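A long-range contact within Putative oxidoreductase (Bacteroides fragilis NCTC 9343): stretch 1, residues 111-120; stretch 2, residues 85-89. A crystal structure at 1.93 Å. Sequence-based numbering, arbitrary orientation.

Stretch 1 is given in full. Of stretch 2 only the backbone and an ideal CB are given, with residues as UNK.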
ATOM      1  N   LEU C 111     -17.613 -35.702   5.698  1.00 38.69           N
ATOM      2  CA  LEU C 111     -17.273 -36.984   6.319  1.00 38.13           C
ATOM      3  C   LEU C 111     -16.970 -36.827   7.814  1.00 43.37           C
ATOM      4  O   LEU C 111     -17.531 -37.551   8.639  1.00 38.67           O
ATOM      5  CB  LEU C 111     -16.103 -37.655   5.594  1.00 38.30           C
ATOM      6  CG  LEU C 111     -15.554 -38.988   6.117  1.00 42.40           C
ATOM      7  CD1 LEU C 111     -16.569 -40.124   5.991  1.00 44.40           C
ATOM      8  CD2 LEU C 111     -14.258 -39.356   5.390  1.00 37.36           C
ATOM      9  N   ALA C 112     -16.106 -35.868   8.162  1.00 37.54           N
ATOM     10  CA  ALA C 112     -15.810 -35.583   9.563  1.00 37.58           C
ATOM     11  C   ALA C 112     -17.054 -35.173  10.357  1.00 38.74           C
ATOM     12  O   ALA C 112     -17.203 -35.552  11.521  1.00 38.14           O
ATOM     13  CB  ALA C 112     -14.717 -34.512   9.680  1.00 36.77           C
ATOM     14  N   LYS C 113     -17.939 -34.402   9.732  1.00 39.89           N
ATOM     15  CA  LYS C 113     -19.182 -33.969  10.385  1.00 42.02           C
ATOM     16  C   LYS C 113     -20.124 -35.160  10.634  1.00 45.96           C
ATOM     17  O   LYS C 113     -20.739 -35.271  11.702  1.00 46.81           O
ATOM     18  CB  LYS C 113     -19.893 -32.901   9.549  1.00 41.31           C
ATOM     19  CG  LYS C 113     -21.067 -32.239  10.270  1.00 47.04           C
ATOM     20  CD  LYS C 113     -21.931 -31.406   9.346  1.00 45.78           C
ATOM     21  CE  LYS C 113     -23.205 -30.963  10.060  1.00 52.90           C
ATOM     22  NZ  LYS C 113     -24.026 -30.032   9.225  1.00 57.89           N
ATOM     23  N   LYS C 114     -20.217 -36.045   9.647  1.00 46.98           N
ATOM     24  CA  LYS C 114     -21.061 -37.231   9.740  1.00 52.20           C
ATOM     25  C   LYS C 114     -20.615 -38.126  10.893  1.00 49.31           C
ATOM     26  O   LYS C 114     -21.441 -38.580  11.690  1.00 45.14           O
ATOM     27  CB  LYS C 114     -21.043 -38.010   8.423  1.00 51.98           C
ATOM     28  CG  LYS C 114     -22.052 -39.157   8.362  1.00 58.14           C
ATOM     29  CD  LYS C 114     -21.950 -39.944   7.058  1.00 61.75           C
ATOM     30  CE  LYS C 114     -20.794 -40.940   7.071  1.00 71.48           C
ATOM     31  NZ  LYS C 114     -20.544 -41.503   5.713  1.00 73.47           N
ATOM     32  N   LYS C 115     -19.306 -38.343  10.993  1.00 43.62           N
ATOM     33  CA  LYS C 115     -18.742 -39.215  12.024  1.00 44.34           C
ATOM     34  C   LYS C 115     -18.525 -38.552  13.382  1.00 43.72           C
ATOM     35  O   LYS C 115     -18.093 -39.220  14.323  1.00 44.24           O
ATOM     36  CB  LYS C 115     -17.432 -39.838  11.539  1.00 44.31           C
ATOM     37  CG  LYS C 115     -17.539 -40.551  10.198  1.00 45.93           C
ATOM     38  CD  LYS C 115     -16.305 -41.383   9.913  1.00 49.22           C
ATOM     39  CE  LYS C 115     -16.241 -42.581  10.852  1.00 59.70           C
ATOM     40  NZ  LYS C 115     -15.266 -43.588  10.381  1.00 60.81           N
ATOM     41  N   GLY C 116     -18.825 -37.257  13.488  1.00 38.60           N
ATOM     42  CA  GLY C 116     -18.588 -36.488  14.719  1.00 37.51           C
ATOM     43  C   GLY C 116     -17.117 -36.345  15.083  1.00 41.27           C
ATOM     44  O   GLY C 116     -16.753 -36.348  16.263  1.00 41.59           O
ATOM     45  N   LEU C 117     -16.269 -36.232  14.060  1.00 39.61           N
ATOM     46  CA  LEU C 117     -14.825 -36.122  14.244  1.00 33.31           C
ATOM     47  C   LEU C 117     -14.345 -34.703  13.932  1.00 36.12           C
ATOM     48  O   LEU C 117     -14.919 -34.025  13.076  1.00 35.32           O
ATOM     49  CB  LEU C 117     -14.101 -37.130  13.344  1.00 38.21           C
ATOM     50  CG  LEU C 117     -14.398 -38.618  13.585  1.00 35.71           C
ATOM     51  CD1 LEU C 117     -13.770 -39.468  12.497  1.00 36.26           C
ATOM     52  CD2 LEU C 117     -13.922 -39.049  14.967  1.00 32.66           C
ATOM     53  N   MET C 118     -13.306 -34.262  14.643  1.00 34.35           N
ATOM     54  CA  MET C 118     -12.670 -32.956  14.399  1.00 34.32           C
ATOM     55  C   MET C 118     -11.849 -32.995  13.106  1.00 34.58           C
ATOM     56  O   MET C 118     -11.074 -33.928  12.881  1.00 32.01           O
ATOM     57  CB  MET C 118     -11.764 -32.565  15.578  1.00 32.78           C
ATOM     58  CG  MET C 118     -11.204 -31.108  15.519  1.00 29.44           C
ATOM     59  SD  MET C 118      -9.765 -30.835  16.585  1.00 22.17           S
ATOM     60  CE  MET C 118      -8.547 -31.771  15.686  1.00 25.01           C
ATOM     61  N   LEU C 119     -12.048 -31.997  12.248  1.00 33.46           N
ATOM     62  CA  LEU C 119     -11.164 -31.787  11.094  1.00 32.33           C
ATOM     63  C   LEU C 119     -10.660 -30.342  11.094  1.00 33.40           C
ATOM     64  O   LEU C 119     -11.424 -29.409  10.839  1.00 33.79           O
ATOM     65  CB  LEU C 119     -11.861 -32.109   9.775  1.00 32.34           C
ATOM     66  CG  LEU C 119     -11.052 -31.962   8.479  1.00 31.62           C
ATOM     67  CD1 LEU C 119      -9.817 -32.858   8.478  1.00 33.80           C
ATOM     68  CD2 LEU C 119     -11.947 -32.255   7.284  1.00 32.79           C
ATOM     69  N   SER C 120      -9.371 -30.195  11.394  1.00 34.05           N
ATOM     70  CA  SER C 120      -8.700 -28.903  11.521  1.00 32.65           C
ATOM     71  C   SER C 120      -7.679 -28.708  10.404  1.00 32.58           C
ATOM     72  O   SER C 120      -7.058 -29.673   9.951  1.00 28.91           O
ATOM     73  CB  SER C 120      -7.995 -28.823  12.886  1.00 36.06           C
ATOM     74  OG  SER C 120      -7.200 -27.649  13.028  1.00 31.04           O
ATOM     75  N   UNK C  85      -7.608 -41.427   7.681  1.00 37.09           N
ATOM     76  CA  UNK C  85      -7.609 -41.163   9.122  1.00 38.46           C
ATOM     77  C   UNK C  85      -9.010 -40.951   9.682  1.00 38.37           C
ATOM     78  O   UNK C  85      -9.325 -41.442  10.770  1.00 37.00           O
ATOM     79  CB  UNK C  85      -6.749 -39.935   9.426  1.00 38.46           C
ATOM     80  N   UNK C  86      -9.852 -40.246   8.934  1.00 36.90           N
ATOM     81  CA  UNK C  86     -11.232 -40.000   9.354  1.00 37.24           C
ATOM     82  C   UNK C  86     -12.079 -41.275   9.288  1.00 39.62           C
ATOM     83  O   UNK C  86     -12.887 -41.531  10.178  1.00 39.28           O
ATOM     84  CB  UNK C  86     -11.860 -38.911   8.482  1.00 37.24           C
ATOM     85  N   UNK C  87     -11.890 -42.063   8.230  1.00 41.11           N
ATOM     86  CA  UNK C  87     -12.627 -43.318   8.058  1.00 46.31           C
ATOM     87  C   UNK C  87     -12.276 -44.272   9.200  1.00 40.99           C
ATOM     88  O   UNK C  87     -13.146 -44.960   9.729  1.00 41.98           O
ATOM     89  CB  UNK C  87     -12.311 -43.957   6.704  1.00 46.31           C
ATOM     90  N   UNK C  88     -11.008 -44.250   9.609  1.00 37.97           N
ATOM     91  CA  UNK C  88     -10.510 -45.028  10.749  1.00 39.50           C
ATOM     92  C   UNK C  88     -10.945 -44.498  12.118  1.00 40.43           C
ATOM     93  O   UNK C  88     -10.582 -45.072  13.148  1.00 44.45           O
ATOM     94  CB  UNK C  88      -8.981 -45.071  10.699  1.00 39.50           C
ATOM     95  N   UNK C  89     -11.701 -43.402  12.127  1.00 37.74           N
ATOM     96  CA  UNK C  89     -12.286 -42.842  13.341  1.00 33.04           C
ATOM     97  C   UNK C  89     -11.405 -41.907  14.151  1.00 36.50           C
ATOM     98  O   UNK C  89     -11.666 -41.693  15.339  1.00 35.03           O
ATOM     99  CB  UNK C  89     -12.722 -43.993  14.250  1.00 33.04           C
TER

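Stretch 1 carries the last part of a helix, a Schellman turn at G116 and the start of a strand at L119, and it presents the side chains of L111, A112, K115, L117 and L119 to the shorter stretch.

At position 85 the backbone is helical and the CA-to-CB bond points sideways, with nothing of stretch 1 within 5.5 Å of the ideal CB. This contact therefore places little restriction on the side chain. The deposited residue is A85, whose methyl group takes no part in the contact.

Position 86 is different. Its ideal CB lies 3.9 Å from L111 CD2 and 4.5 Å from L117 CD1, and although the bond leaves sideways, a side chain extended from it would enter an apolar recess lined by L111, A112, L117 and L119. Leucine, isoleucine or methionine would each suit such surroundings, whereas a charged group would find no partner among these side chains. The residue is L86, in the m,t rotamer, and it has the largest area covered by the other stretch. L86 CB packs against L111 CD2 at 3.9 Å. L86 CD2 lies 3.8 Å from A112 CB and 4.0 Å from L117 CB; L86 CD1 is also 4.0 Å from A112 CB and lies 4.3 Å from L119 CD2. The backbone contributes too: K115 NZ donates a hydrogen bond to L86 O at 3.2 Å, and the same carbonyl accepts the amide of position 89 in the closing turn.

The CA-to-CB bond of position 87 points away, yet the ideal CB is 4.7 Å from K115 NZ. A long side chain could fold back toward this ammonium group, so glutamate or glutamine would be reasonable, with acidic character favoured by the nearby positive charge. The residue is E87. Its end turns back, placing E87 OE2 3.8 Å from L111 CD1 and 4.0 Å from K115 NZ, an approach of opposite charges beyond salt-bridge range. K115 NZ is nearer still to the backbone, 2.6 Å from E87 O, but the angle is poor for a hydrogen bond.

At position 88 the bond again points away and the ideal CB meets nothing of stretch 1, so this contact sets little restriction on the side chain. It is A88.

Position 89 has phi/psi of 85/20, and this positive phi favours glycine, with asparagine a possible alternative. An ideal CB would point sideways, 4.6 Å from K115 NZ and 5.0 Å from L117 CD1, so the backbone angle, not a close obstacle, argues for glycine. The deposited G89 closes the helix in a Schellman motif, G89 N bonding to L86 O at 3.0 Å, while L117 CD2 packs 3.5 Å from G89 O.

Stretch 2 85-89: ALEAG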
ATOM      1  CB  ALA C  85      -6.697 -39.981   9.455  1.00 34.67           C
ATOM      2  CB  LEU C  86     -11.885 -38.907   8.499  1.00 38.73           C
ATOM      3  CG  LEU C  86     -11.441 -37.457   8.722  1.00 35.16           C
ATOM      4  CD1 LEU C  86     -12.010 -36.568   7.616  1.00 36.63           C
ATOM      5  CD2 LEU C  86     -11.843 -36.946  10.100  1.00 30.47           C
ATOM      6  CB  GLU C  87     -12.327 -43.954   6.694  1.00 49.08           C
ATOM      7  CG  GLU C  87     -13.494 -44.733   6.105  1.00 66.57           C
ATOM      8  CD  GLU C  87     -14.638 -43.829   5.657  1.00 75.81           C
ATOM      9  OE1 GLU C  87     -14.522 -43.198   4.578  1.00 76.53           O
ATOM     10  OE2 GLU C  87     -15.655 -43.757   6.385  1.00 76.63           O
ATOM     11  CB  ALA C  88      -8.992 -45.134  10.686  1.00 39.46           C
TER
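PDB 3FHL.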